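Local coordinates for putative hydrolase (Acinetobacter sp. NBRC 100985, PDB 4XUK) that hydrolyses organophosphorus compounds as a zinc-dependent phosphotriesterase of the metallo-beta-lactamase superfamily, probably with lactonase activity as well, at the interface of chains A and B. Residues are numbered along the deposited sequence; one frame, centred on the assembly and turned at random. Chains: chain A/B, Putative hydrolase.

Contact 1: the interface of chains A and B. Residues chain A 20, 23, 55, 57, 267-268; chain B 288-289.
B:His288 slides its imidazole into a slot on chain A between A:Gln55 and A:Pro267, and the ring can be followed outward from its CB. That methylene lies 3.7 Å from the amide oxygen OE1 of A:Gln55. CG, the next atom, is covered by the amide carbon CD of A:Gln55. ND1 faces the aliphatic CG of the same glutamine, while CE1 meets its backbone O and, from across the ring, CG of A:Pro267. CD2 has A:Gln55 NE2 above it and A:Pro267 CB below. At the tip, NE2 of B:His288 hydrogen-bonds to the hydroxyl OG of A:Ser57 at 2.9 Å, with no direction settled.

The amide of A:Gln55 stacks on the imidazole with planes 14° apart; a glutamine suits the place because its chain, extended beyond CG (chi2 177°), carries a flat, polar group across the ring. Its NE2 also makes a weak hydrogen bond of 3.2 Å to the backbone O of B:His288. On the opposite face, A:Pro267 contributes a compact CH-pi contact, its CB 3.7 Å from the imidazole centroid.

Serine is small enough to work at the rim of this slot. OG of A:Ser57 accepts a hydrogen bond from the backbone N of A:Phe268 at 3.1 Å and also meets water 2, which links it to OG1 of A:Thr23 and the backbone O of B:Phe289. These partners should limit rotation of the hydroxyl.

Further on, the phenyl of B:Phe289 receives the CD2 rim of A:Phe268 over one face, 3.8 Å above its plane, the rings inclined at 64°. A:Leu20 adds CD2, one methyl of its branched side chain, at CE1 of B:Phe289. Water 1 joins the backbone N of B:Phe289 to the carbonyl of A:Phe268. The site thus docks the C-terminal segment of one subunit on its neighbour and would help to hold together the dimer seen in the crystal.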
ATOM      1  N   LEU A  20      11.984  -4.146   1.926  1.00 18.64           N
ATOM      2  CA  LEU A  20      11.420  -4.678   3.174  1.00 15.21           C
ATOM      3  C   LEU A  20      12.431  -5.573   3.888  1.00 16.15           C
ATOM      4  O   LEU A  20      13.038  -6.457   3.268  1.00 17.01           O
ATOM      5  CB  LEU A  20      10.126  -5.462   2.896  1.00 15.82           C
ATOM      6  CG  LEU A  20       9.398  -6.054   4.120  1.00 17.93           C
ATOM      7  CD1 LEU A  20       8.978  -4.964   5.108  1.00 16.69           C
ATOM      8  CD2 LEU A  20       8.182  -6.865   3.714  1.00 18.10           C
ATOM      9  N   THR A  23       8.738  -7.739   9.345  1.00 19.41           N
ATOM     10  CA  THR A  23       7.613  -7.135  10.042  1.00 19.57           C
ATOM     11  C   THR A  23       7.636  -7.527  11.516  1.00 22.15           C
ATOM     12  O   THR A  23       7.714  -8.715  11.843  1.00 21.46           O
ATOM     13  CB  THR A  23       6.290  -7.603   9.428  1.00 23.02           C
ATOM     14  OG1 THR A  23       6.302  -7.354   8.017  1.00 22.41           O
ATOM     15  CG2 THR A  23       5.130  -6.858  10.047  1.00 21.71           C
ATOM     16  N   GLN A  55       1.369  -4.228  14.259  1.00 20.52           N
ATOM     17  CA  GLN A  55       2.185  -4.561  13.091  1.00 20.92           C
ATOM     18  C   GLN A  55       3.045  -3.369  12.701  1.00 20.63           C
ATOM     19  O   GLN A  55       2.533  -2.253  12.577  1.00 18.06           O
ATOM     20  CB  GLN A  55       1.286  -4.967  11.919  1.00 22.52           C
ATOM     21  CG  GLN A  55       2.054  -5.519  10.716  1.00 18.19           C
ATOM     22  CD  GLN A  55       1.136  -5.982   9.596  1.00 22.38           C
ATOM     23  OE1 GLN A  55      -0.056  -6.212   9.803  1.00 22.59           O
ATOM     24  NE2 GLN A  55       1.690  -6.118   8.403  1.00 21.48           N
ATOM     25  N   SER A  57       6.334  -2.353  10.072  1.00 17.74           N
ATOM     26  CA  SER A  57       7.320  -2.687   9.051  1.00 18.29           C
ATOM     27  C   SER A  57       8.709  -2.217   9.480  1.00 18.31           C
ATOM     28  O   SER A  57       8.851  -1.289  10.290  1.00 16.34           O
ATOM     29  CB  SER A  57       6.955  -2.046   7.714  1.00 14.23           C
ATOM     30  OG  SER A  57       5.716  -2.514   7.221  1.00 18.27           O
ATOM     31  N   PRO A 267       4.110   1.579   7.125  1.00 16.38           N
ATOM     32  CA  PRO A 267       3.773   0.375   6.350  1.00 15.39           C
ATOM     33  C   PRO A 267       4.436   0.310   4.981  1.00 17.67           C
ATOM     34  O   PRO A 267       4.255   1.231   4.158  1.00 16.27           O
ATOM     35  CB  PRO A 267       2.252   0.472   6.211  1.00 18.42           C
ATOM     36  CG  PRO A 267       1.827   1.157   7.493  1.00 22.22           C
ATOM     37  CD  PRO A 267       2.915   2.187   7.740  1.00 15.26           C
ATOM     38  N   PHE A 268       5.204  -0.758   4.752  1.00 15.89           N
ATOM     39  CA  PHE A 268       5.898  -0.961   3.475  1.00 19.27           C
ATOM     40  C   PHE A 268       4.972  -0.689   2.302  1.00 18.54           C
ATOM     41  O   PHE A 268       3.829  -1.161   2.289  1.00 20.02           O
ATOM     42  CB  PHE A 268       6.456  -2.387   3.373  1.00 16.92           C
ATOM     43  CG  PHE A 268       7.152  -2.662   2.071  1.00 18.40           C
ATOM     44  CD1 PHE A 268       8.499  -2.370   1.920  1.00 16.67           C
ATOM     45  CD2 PHE A 268       6.452  -3.189   0.989  1.00 20.31           C
ATOM     46  CE1 PHE A 268       9.134  -2.601   0.728  1.00 17.01           C
ATOM     47  CE2 PHE A 268       7.086  -3.426  -0.217  1.00 16.45           C
ATOM     48  CZ  PHE A 268       8.421  -3.140  -0.346  1.00 19.35           C
TER
ATOM     49  N   HIS B 288      -2.099  -3.557   5.718  1.00 16.90           N
ATOM     50  CA  HIS B 288      -0.683  -3.374   6.011  1.00 19.31           C
ATOM     51  C   HIS B 288       0.071  -4.577   5.442  1.00 21.08           C
ATOM     52  O   HIS B 288      -0.198  -5.719   5.833  1.00 19.90           O
ATOM     53  CB  HIS B 288      -0.504  -3.281   7.539  1.00 17.97           C
ATOM     54  CG  HIS B 288       0.868  -2.865   7.975  1.00 18.61           C
ATOM     55  ND1 HIS B 288       1.111  -2.252   9.185  1.00 18.58           N
ATOM     56  CD2 HIS B 288       2.074  -2.991   7.370  1.00 19.77           C
ATOM     57  CE1 HIS B 288       2.405  -2.006   9.301  1.00 19.43           C
ATOM     58  NE2 HIS B 288       3.011  -2.446   8.214  1.00 16.16           N
ATOM     59  N   PHE B 289       0.983  -4.358   4.512  1.00 19.57           N
ATOM     60  CA  PHE B 289       1.786  -5.409   3.868  1.00 20.37           C
ATOM     61  C   PHE B 289       2.355  -6.459   4.855  1.00 23.76           C
ATOM     62  O   PHE B 289       2.959  -6.024   5.854  1.00 20.66           O
ATOM     63  CB  PHE B 289       2.898  -4.747   3.063  1.00 18.21           C
ATOM     64  CG  PHE B 289       3.601  -5.643   2.104  1.00 21.52           C
ATOM     65  CD1 PHE B 289       4.477  -6.598   2.544  1.00 19.63           C
ATOM     66  CD2 PHE B 289       3.436  -5.481   0.754  1.00 18.68           C
ATOM     67  CE1 PHE B 289       5.146  -7.405   1.650  1.00 21.44           C
ATOM     68  CE2 PHE B 289       4.080  -6.287  -0.130  1.00 20.23           C
ATOM     69  CZ  PHE B 289       4.933  -7.255   0.315  1.00 20.98           C
TER
HETATM   70  O   HOH W   1       1.724  -1.643   3.811  1.00 21.87           O
HETATM   71  O   HOH W   2       5.236  -5.071   6.885  1.00 24.08           O

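Contact 2: the interface of chains A and B. Residues chain A 289, 291; chain B 2, 4-5, 20, 23, 268.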
ATOM      1  N   PHE A 289       0.244   2.988  -5.763  1.00 19.12           N
ATOM      2  CA  PHE A 289       0.959   2.046  -6.638  1.00 21.70           C
ATOM      3  C   PHE A 289       0.999   2.463  -8.131  1.00 27.91           C
ATOM      4  O   PHE A 289      -0.110   2.684  -8.715  1.00 23.99           O
ATOM      5  CB  PHE A 289       0.381   0.626  -6.484  1.00 23.50           C
ATOM      6  CG  PHE A 289       1.246  -0.461  -7.057  1.00 22.46           C
ATOM      7  CD1 PHE A 289       1.400  -0.604  -8.416  1.00 22.08           C
ATOM      8  CD2 PHE A 289       1.914  -1.315  -6.256  1.00 20.79           C
ATOM      9  CE1 PHE A 289       2.196  -1.573  -8.940  1.00 22.34           C
ATOM     10  CE2 PHE A 289       2.714  -2.279  -6.777  1.00 20.11           C
ATOM     11  CZ  PHE A 289       2.857  -2.407  -8.128  1.00 22.75           C
ATOM     12  N   ASP A 291       2.270   1.150 -11.735  1.00 23.07           N
ATOM     13  CA  ASP A 291       2.852   0.246 -12.661  1.00 24.01           C
ATOM     14  C   ASP A 291       3.334   1.140 -13.763  1.00 27.44           C
ATOM     15  O   ASP A 291       4.269   0.816 -14.345  1.00 26.67           O
ATOM     16  CB  ASP A 291       1.853  -0.787 -13.174  1.00 22.29           C
ATOM     17  CG  ASP A 291       0.689  -0.158 -13.929  1.00 30.60           C
ATOM     18  OD1 ASP A 291       0.159   0.848 -13.480  1.00 22.55           O
ATOM     19  OD2 ASP A 291       0.348  -0.660 -14.971  1.00 24.45           O
TER
ATOM     20  N   GLN B   2       9.925  -2.224 -12.073  1.00 24.17           N
ATOM     21  CA  GLN B   2       8.840  -2.209 -11.081  1.00 27.95           C
ATOM     22  C   GLN B   2       8.399  -3.597 -10.636  1.00 26.19           C
ATOM     23  O   GLN B   2       8.431  -4.548 -11.420  1.00 20.90           O
ATOM     24  CB  GLN B   2       7.632  -1.403 -11.579  1.00 24.90           C
ATOM     25  CG  GLN B   2       6.470  -1.308 -10.562  1.00 21.10           C
ATOM     26  CD  GLN B   2       6.856  -0.584  -9.260  1.00 21.43           C
ATOM     27  OE1 GLN B   2       7.570  -1.127  -8.414  1.00 19.03           O
ATOM     28  NE2 GLN B   2       6.374   0.650  -9.104  1.00 18.58           N
ATOM     29  N   ALA B   4       6.077  -6.690  -9.690  1.00 19.06           N
ATOM     30  CA  ALA B   4       4.909  -7.185 -10.408  1.00 20.72           C
ATOM     31  C   ALA B   4       3.670  -6.835  -9.601  1.00 20.52           C
ATOM     32  O   ALA B   4       3.737  -6.696  -8.368  1.00 17.96           O
ATOM     33  CB  ALA B   4       5.013  -8.678 -10.631  1.00 18.25           C
ATOM     34  N   GLY B   5       2.545  -6.696 -10.293  1.00 20.79           N
ATOM     35  CA  GLY B   5       1.301  -6.304  -9.656  1.00 19.06           C
ATOM     36  C   GLY B   5       0.453  -7.462  -9.157  1.00 19.66           C
ATOM     37  O   GLY B   5      -0.669  -7.659  -9.632  1.00 20.40           O
ATOM     38  N   LEU B  20      -3.219  -6.617 -10.468  1.00 21.06           N
ATOM     39  CA  LEU B  20      -3.332  -5.305 -11.102  1.00 23.28           C
ATOM     40  C   LEU B  20      -3.533  -5.433 -12.611  1.00 20.10           C
ATOM     41  O   LEU B  20      -2.807  -6.184 -13.278  1.00 21.85           O
ATOM     42  CB  LEU B  20      -2.093  -4.459 -10.794  1.00 19.56           C
ATOM     43  CG  LEU B  20      -2.062  -3.049 -11.388  1.00 24.89           C
ATOM     44  CD1 LEU B  20      -3.243  -2.220 -10.869  1.00 19.83           C
ATOM     45  CD2 LEU B  20      -0.740  -2.366 -11.078  1.00 17.88           C
ATOM     46  N   THR B  23      -3.495   1.170 -14.679  1.00 18.90           N
ATOM     47  CA  THR B  23      -3.818   2.380 -13.936  1.00 22.22           C
ATOM     48  C   THR B  23      -4.349   3.456 -14.879  1.00 24.47           C
ATOM     49  O   THR B  23      -3.721   3.766 -15.899  1.00 28.03           O
ATOM     50  CB  THR B  23      -2.576   2.921 -13.184  1.00 23.40           C
ATOM     51  OG1 THR B  23      -2.095   1.935 -12.260  1.00 20.76           O
ATOM     52  CG2 THR B  23      -2.935   4.155 -12.404  1.00 22.95           C
ATOM     53  N   PHE B 268      -4.408  -0.236  -5.710  1.00 16.81           N
ATOM     54  CA  PHE B 268      -3.854  -1.590  -5.609  1.00 16.38           C
ATOM     55  C   PHE B 268      -3.017  -1.786  -4.337  1.00 19.71           C
ATOM     56  O   PHE B 268      -2.146  -0.966  -4.033  1.00 18.46           O
ATOM     57  CB  PHE B 268      -2.976  -1.883  -6.828  1.00 18.36           C
ATOM     58  CG  PHE B 268      -2.374  -3.259  -6.816  1.00 20.26           C
ATOM     59  CD1 PHE B 268      -3.094  -4.351  -7.301  1.00 18.49           C
ATOM     60  CD2 PHE B 268      -1.093  -3.469  -6.314  1.00 22.83           C
ATOM     61  CE1 PHE B 268      -2.545  -5.632  -7.280  1.00 18.49           C
ATOM     62  CE2 PHE B 268      -0.538  -4.746  -6.292  1.00 20.33           C
ATOM     63  CZ  PHE B 268      -1.267  -5.824  -6.786  1.00 21.29           C
TER
HETATM   64  O   HOH W   3      -1.915   1.832  -4.291  1.00 19.49           O
HETATM   65  O   HOH W   4      -2.447   1.946  -9.644  1.00 22.69           O
HETATM   66  O   HOH W   5      -1.278   1.258 -16.480  1.00 24.30           O
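The C-terminal tail of chain A, the loop that follows strand 283-286, lies here against strand 14-26 of chain B and the loop bearing B:Phe268. A:Phe289 and B:Phe268 run side by side and point the same way, but their rings are turned by 68° into an edge-to-face pair with centroids 5.0 Å apart. The rim carbon CD2 of B:Phe268 comes over the face of A:Phe289, displaced from its centre. Phenylalanine suits each position: a flat face is offered by one, a C-H rim by the other.

B:Leu20 completes the apolar patch with one methyl, CD2, which reaches both CE1 of A:Phe289 and CB of A:Asp291, the latter at 3.7 Å. A branched leucine can thus serve the aromatic ring and the aliphatic stem of the aspartate together.

Polar contacts lie along the border of this patch. With CG between its backbone nitrogen and carbonyl carbon (chi1 62°), the terminal residue A:Asp291 sets its carboxylate beside B:Thr23, whose hydroxyl OG1 donates a hydrogen bond to OD1 of A:Asp291 at 2.8 Å. The short threonine supplies this donor directly from its beta carbon. Water 5 bridges the other carboxylate oxygen, OD2, to the backbone N of B:Thr23, giving both oxygens of the side chain a polar partner. Water 4 joins OG1 of B:Thr23 to the backbone O of A:Phe289, while water 3 links the backbone N of A:Phe289 to the carbonyl O of B:Phe268, 2.8 Å from the water. The threonine hydroxyl approaches A:Asp291 OD1 on the syn side, 32° out of the carboxylate plane.

The C-alpha centres of contact 1 and contact 2 are about 18 Å apart, and the two are portions of one two-fold symmetric interface. Each involves the tail after strand 283-286 of one chain and positions 20, 23 and 268 of the other, with the chains exchanged. Contact 1 emphasises the start of that tail and adds strand 54-64, whereas contact 2 extends to the last residue and the partner's N-terminal segment. Together they show that each subunit's C-terminal tail packs reciprocally on the other, consistent with a homodimer, although the structure alone does not show that the pair persists in solution.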